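Local structure of cell wall mannoprotein 1 (Neosartorya fumigata, 5J5L) at residues S11-K14 and T15-T19; D115-S118 and G119-D123; G29-L32 and Q33-A36. The protein binds lipids such as arachidonic acid, which it holds in a pocket of its helical bundle, and is probably a cell wall constituent recognised by host antibodies. One frame throughout, in Å; residues are numbered along the deposited sequence.

In the fold
Contact 1 belongs to helix 3-26, the first of the all-helical fold. Contact 3 follows at the start of the next helix, 31-56, and contact 2 comes much later, on helix 100-124. Each is a single unbroken piece of chain, so none closes a long loop and none nests within or crosses another. Contacts 1 and 2 nevertheless meet, where Ile13 CD1 packs against Leu117 CD2 at 4.1 Å and joins helices 3-26 and 100-124. Contact 3 touches neither; its centre is about 32 Å from that of contact 2, beyond the chain's centre. Contacts 1 and 3 both border the arachidonic acid, through Ile17 and through Gln33 and Ala34.

Contact 1 (S11-K14 and T15-T19); sequences STIK and TDINT
On helix 3-26 of this helical bundle, Ile13 and Ile17 form an i to i+4 apolar pair on the inner face. Ile13 CG2 meets Ile17 CD1 at 3.7 Å, the two side chains crossing at a slant. In Ile17, CG1 lies beside the backbone N (chi1 -67°), which lays this branch near Ile13 O at 3.4 Å while CD1 reaches on to its apolar partner. The same residue lies about 4 Å from the bound arachidonic acid, and it also packs on Ile80 and Ser83 of helix 63-89; Ile13 instead meets Leu44 and Ala51 of helix 31-56. One step round the helix, Lys14 and Asn18 touch through the lysine stem, Lys14 CG standing 3.8 Å from Asn18 ND2, while Lys14 NZ continues to a salt bridge with Asp79. Thr12 and Asp16 run alongside each other and point the same way. The Asp16 carboxylate is close to that of Asp47, a neighbour that would probably raise its affinity for a proton. Four backbone bonds hold the turns, among them Ile17 N to Ile13 O at 2.9 Å. On the outer side a water spans one turn between two hydroxyls, 2.7 Å from Ser11 OG and 2.9 Å from Thr15 OG1.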
# COMPACT_ATOMS: atom_id res chain seq x y z
N SER A 11 6.77 8.39 0.90
CA SER A 11 6.53 8.86 2.27
C SER A 11 5.05 9.21 2.49
O SER A 11 4.48 8.91 3.53
CB SER A 11 7.38 10.08 2.57
OG SER A 11 7.28 10.47 3.93
N THR A 12 4.46 9.84 1.49
CA THR A 12 3.03 10.18 1.53
C THR A 12 2.20 8.90 1.65
O THR A 12 1.23 8.83 2.42
CB THR A 12 2.64 10.99 0.27
OG1 THR A 12 3.32 12.27 0.29
CG2 THR A 12 1.14 11.23 0.20
N ILE A 13 2.57 7.88 0.90
CA ILE A 13 1.91 6.57 1.01
C ILE A 13 2.04 6.01 2.44
O ILE A 13 1.05 5.55 3.02
CB ILE A 13 2.47 5.58 -0.04
CG1 ILE A 13 2.05 6.04 -1.45
CG2 ILE A 13 2.00 4.16 0.24
CD1 ILE A 13 2.89 5.46 -2.57
N LYS A 14 3.24 6.08 2.99
CA LYS A 14 3.49 5.60 4.36
C LYS A 14 2.56 6.32 5.33
O LYS A 14 1.92 5.70 6.19
CB LYS A 14 4.94 5.86 4.75
CG LYS A 14 5.36 5.19 6.06
CD LYS A 14 6.80 5.55 6.38
CE LYS A 14 7.38 4.69 7.49
NZ LYS A 14 7.96 3.43 6.97
N THR A 15 2.50 7.64 5.21
CA THR A 15 1.61 8.42 6.07
C THR A 15 0.15 8.01 5.91
O THR A 15 -0.55 7.81 6.92
CB THR A 15 1.82 9.93 5.83
OG1 THR A 15 3.19 10.22 6.11
CG2 THR A 15 0.94 10.76 6.74
N ASP A 16 -0.31 7.82 4.67
CA ASP A 16 -1.68 7.37 4.40
C ASP A 16 -1.99 6.05 5.10
O ASP A 16 -3.06 5.90 5.70
CB ASP A 16 -1.91 7.14 2.90
CG ASP A 16 -1.86 8.41 2.06
OD1 ASP A 16 -2.06 9.56 2.55
OD2 ASP A 16 -1.67 8.24 0.82
N ILE A 17 -1.07 5.09 4.98
CA ILE A 17 -1.26 3.76 5.56
C ILE A 17 -1.40 3.87 7.07
O ILE A 17 -2.29 3.25 7.66
CB ILE A 17 -0.12 2.79 5.19
CG1 ILE A 17 -0.14 2.48 3.69
CG2 ILE A 17 -0.23 1.49 5.98
CD1 ILE A 17 1.18 1.95 3.15
N ASN A 18 -0.53 4.64 7.70
CA ASN A 18 -0.56 4.73 9.15
C ASN A 18 -1.80 5.45 9.65
O ASN A 18 -2.35 5.08 10.68
CB ASN A 18 0.74 5.34 9.65
CG ASN A 18 1.91 4.39 9.43
OD1 ASN A 18 1.78 3.16 9.61
ND2 ASN A 18 3.04 4.93 9.03
N THR A 19 -2.29 6.40 8.87
CA THR A 19 -3.57 7.03 9.17
C THR A 19 -4.72 6.03 9.06
O THR A 19 -5.57 5.95 9.95
CB THR A 19 -3.81 8.25 8.27
OG1 THR A 19 -2.73 9.18 8.46
CG2 THR A 19 -5.14 8.91 8.58
O HOH W 1 5.00 11.79 4.51

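Contact 2 (D115-S118 and G119-D123); sequences DALS and GALQD
Gln122 reaches back one helical turn to Ser118, its NE2 donating to Ser118 OG at 3.0 Å with an N-H...O angle of 155°. The hydroxyl lies almost in the amide plane, only 4° out of it, so the N-H points to it within that plane, though the bond is somewhat bent. Ser118 OG is turned anti to the backbone N (chi1 173°), a setting that puts it beside the carbonyl carbon, on the side from which the amide comes. The glutamine chain, extended beyond CG, passes close by the oxygen end of the serine carbonyl, with Gln122 CG 3.2 Å from Ser118 O. That same oxygen takes the bond from Gln122 N at 2.8 Å, so backbone and side chain are both tied to one residue.

A second pair, Leu117 and Leu121, works by apolar contact: Leu117 CD1 comes within 3.9 Å of Leu121 CG, which also rests 3.3 Å from Leu117 O. Ala120 CB sits 3.6 Å from Ala116 O, a small group on a buried face.

Further out, the serine hydroxyl has another hydrogen-bond partner in Thr137, while Gln122 packs on Ile133 and Ala134, so this polar side of helix 100-124 faces helix 127-150. Its leucine side enters the bundle core, Leu117 against Leu10 of helix 3-26 and Ala51 of helix 31-56, and Leu121 against Ala55 of that helix and Leu73 of helix 63-89.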
# COMPACT_ATOMS: atom_id res chain seq x y z
N ASP A 115 1.05 -3.55 -6.76
CA ASP A 115 1.82 -4.40 -7.67
C ASP A 115 2.36 -3.59 -8.86
O ASP A 115 3.51 -3.79 -9.30
CB ASP A 115 0.97 -5.58 -8.15
CG ASP A 115 0.74 -6.62 -7.06
OD1 ASP A 115 1.41 -6.52 -6.01
OD2 ASP A 115 -0.09 -7.53 -7.26
N ALA A 116 1.54 -2.68 -9.39
CA ALA A 116 1.95 -1.85 -10.51
C ALA A 116 3.09 -0.93 -10.09
O ALA A 116 4.04 -0.70 -10.86
CB ALA A 116 0.78 -1.02 -11.04
N LEU A 117 2.98 -0.36 -8.89
CA LEU A 117 4.02 0.50 -8.35
C LEU A 117 5.33 -0.27 -8.23
O LEU A 117 6.40 0.21 -8.66
CB LEU A 117 3.63 1.09 -7.00
CG LEU A 117 4.72 1.89 -6.26
CD1 LEU A 117 5.28 3.03 -7.10
CD2 LEU A 117 4.15 2.39 -4.93
N SER A 118 5.25 -1.46 -7.64
CA SER A 118 6.46 -2.27 -7.47
C SER A 118 7.11 -2.58 -8.80
O SER A 118 8.35 -2.50 -8.96
CB SER A 118 6.15 -3.57 -6.74
OG SER A 118 7.30 -4.39 -6.73
N GLY A 119 6.29 -2.96 -9.78
CA GLY A 119 6.78 -3.23 -11.13
C GLY A 119 7.52 -2.05 -11.75
O GLY A 119 8.57 -2.22 -12.39
N ALA A 120 6.96 -0.86 -11.57
CA ALA A 120 7.55 0.37 -12.11
C ALA A 120 8.88 0.71 -11.41
O ALA A 120 9.82 1.18 -12.06
CB ALA A 120 6.57 1.53 -12.00
N LEU A 121 8.96 0.44 -10.11
CA LEU A 121 10.19 0.70 -9.35
C LEU A 121 11.26 -0.33 -9.69
O LEU A 121 12.44 -0.01 -9.81
CB LEU A 121 9.92 0.70 -7.85
CG LEU A 121 9.01 1.81 -7.33
CD1 LEU A 121 8.75 1.59 -5.85
CD2 LEU A 121 9.59 3.19 -7.60
N GLN A 122 10.84 -1.58 -9.87
CA GLN A 122 11.78 -2.61 -10.32
C GLN A 122 12.41 -2.21 -11.64
O GLN A 122 13.58 -2.50 -11.87
CB GLN A 122 11.08 -3.97 -10.49
CG GLN A 122 10.73 -4.64 -9.17
CD GLN A 122 9.96 -5.93 -9.36
OE1 GLN A 122 10.34 -6.79 -10.16
NE2 GLN A 122 8.85 -6.08 -8.60
N ASP A 123 11.65 -1.53 -12.50
CA ASP A 123 12.12 -1.24 -13.86
C ASP A 123 13.30 -0.27 -13.85
O ASP A 123 14.17 -0.34 -14.72
CB ASP A 123 10.97 -0.70 -14.74
CG ASP A 123 10.08 -1.82 -15.34
OD1 ASP A 123 10.53 -2.99 -15.43
OD2 ASP A 123 8.93 -1.52 -15.73

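Contact 3 (G29-L32 and Q33-A36); sequences GDLL and QALA. With ACD (arachidonic acid), chain B.
Leu35 N donates to Leu31 O at 2.9 Å, the shortest of the hydrogen bonds that start this helix, while Ala36 N repeats the pattern on Leu32 O at 3.0 Å. One residue earlier, Ala34 N reaches Asp30 O at 3.2 Å. Asp30 also supplies a side-chain bond: Gln33 N donates to Asp30 OD2 at 3.0 Å, and the carboxylate receives it on its anti lone pair, the one turned from its other oxygen. With CG anti to the backbone N (chi1 176°), the acid swings forward over the first turn, beside amides that have no earlier carbonyl within the helix. This is the classical N-cap, here at the N terminus of helix 31-56, where the preceding loop hands the chain over from helix 3-26. The partial positive charge of a helix start would probably stabilise the ionised carboxylate.

Gln33 crosses Asp30 at about a right angle, its amide plane 69° from that of the carboxylate. The end of its extended chain is pinned by the end of helix 3-26 and the link after it, NE2 donating to Glu26 O and OE1 accepting from Thr28 N; Gln33 OE1 also lies 3.5 Å from Asp30 CB.

On the inner side Gln33 and Ala34 help to line the arachidonic acid pocket. The lipid's acid group lies against the backbone, its O2 being 3.1 Å from Gln33 O, and Ala34 CB touches the start of the tail at C5, 3.8 Å away. The exposed leucines face elsewhere: Leu32 CD2 and Leu35 CD2 approach loosely, at 4.4 Å, while Leu31 leans on Val99 of a later loop.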
# COMPACT_ATOMS: atom_id res chain seq x y z
N GLY A 29 -17.96 -0.22 14.00
CA GLY A 29 -19.07 -0.64 13.14
C GLY A 29 -19.87 0.53 12.59
O GLY A 29 -20.73 0.35 11.72
N ASP A 30 -19.60 1.73 13.09
CA ASP A 30 -20.37 2.91 12.72
C ASP A 30 -20.10 3.28 11.26
O ASP A 30 -18.95 3.31 10.84
CB ASP A 30 -20.00 4.07 13.64
CG ASP A 30 -20.68 5.36 13.26
OD1 ASP A 30 -21.79 5.62 13.76
OD2 ASP A 30 -20.08 6.13 12.49
N LEU A 31 -21.15 3.60 10.51
CA LEU A 31 -21.00 3.80 9.06
C LEU A 31 -20.29 5.12 8.71
O LEU A 31 -19.61 5.21 7.68
CB LEU A 31 -22.38 3.70 8.38
CG LEU A 31 -22.45 3.10 6.98
CD1 LEU A 31 -21.70 1.77 6.88
CD2 LEU A 31 -23.90 2.93 6.56
N LEU A 32 -20.43 6.15 9.55
CA LEU A 32 -19.70 7.40 9.35
C LEU A 32 -18.20 7.19 9.54
O LEU A 32 -17.39 7.80 8.84
CB LEU A 32 -20.19 8.52 10.29
CG LEU A 32 -21.45 9.31 9.95
CD1 LEU A 32 -21.73 10.33 11.04
CD2 LEU A 32 -21.28 10.00 8.61
N GLN A 33 -17.83 6.32 10.48
CA GLN A 33 -16.43 5.93 10.62
C GLN A 33 -15.94 5.29 9.35
O GLN A 33 -14.84 5.60 8.88
CB GLN A 33 -16.24 4.94 11.75
CG GLN A 33 -16.41 5.52 13.13
CD GLN A 33 -16.03 4.49 14.17
OE1 GLN A 33 -16.59 3.40 14.19
NE2 GLN A 33 -15.06 4.83 15.00
N ALA A 34 -16.75 4.38 8.81
CA ALA A 34 -16.43 3.71 7.55
C ALA A 34 -16.23 4.69 6.40
O ALA A 34 -15.29 4.54 5.60
CB ALA A 34 -17.51 2.70 7.19
N LEU A 35 -17.10 5.68 6.30
CA LEU A 35 -16.99 6.71 5.28
C LEU A 35 -15.67 7.46 5.43
O LEU A 35 -14.97 7.72 4.44
CB LEU A 35 -18.14 7.69 5.38
CG LEU A 35 -18.16 8.81 4.33
CD1 LEU A 35 -18.60 8.25 2.98
CD2 LEU A 35 -19.07 9.95 4.75
N ALA A 36 -15.34 7.83 6.66
CA ALA A 36 -14.10 8.56 6.95
C ALA A 36 -12.86 7.77 6.55
O ALA A 36 -11.94 8.31 5.91
CB ALA A 36 -14.05 8.97 8.42
C1 ACD B . -12.89 1.84 9.36
C2 ACD B . -12.95 1.14 8.02
C3 ACD B . -13.87 -0.07 8.11
C4 ACD B . -14.20 -0.59 6.71
C5 ACD B . -14.75 0.52 5.85
C6 ACD B . -14.21 0.93 4.69
C7 ACD B . -13.01 0.29 4.04
C8 ACD B . -11.75 1.12 4.18
C9 ACD B . -10.52 0.60 4.34
C10 ACD B . -10.21 -0.88 4.46
C11 ACD B . -9.74 -1.45 3.14
C12 ACD B . -8.53 -1.94 2.87
C13 ACD B . -7.34 -2.01 3.82
C14 ACD B . -6.59 -0.71 3.62
C15 ACD B . -5.26 -0.57 3.72
C16 ACD B . -4.33 -1.72 4.02
C17 ACD B . -2.92 -1.34 3.61
C18 ACD B . -2.78 -1.24 2.10
C19 ACD B . -1.34 -1.01 1.70
C20 ACD B . -1.17 -0.31 0.38
O1 ACD B . -12.01 1.44 10.13
O2 ACD B . -13.67 2.78 9.63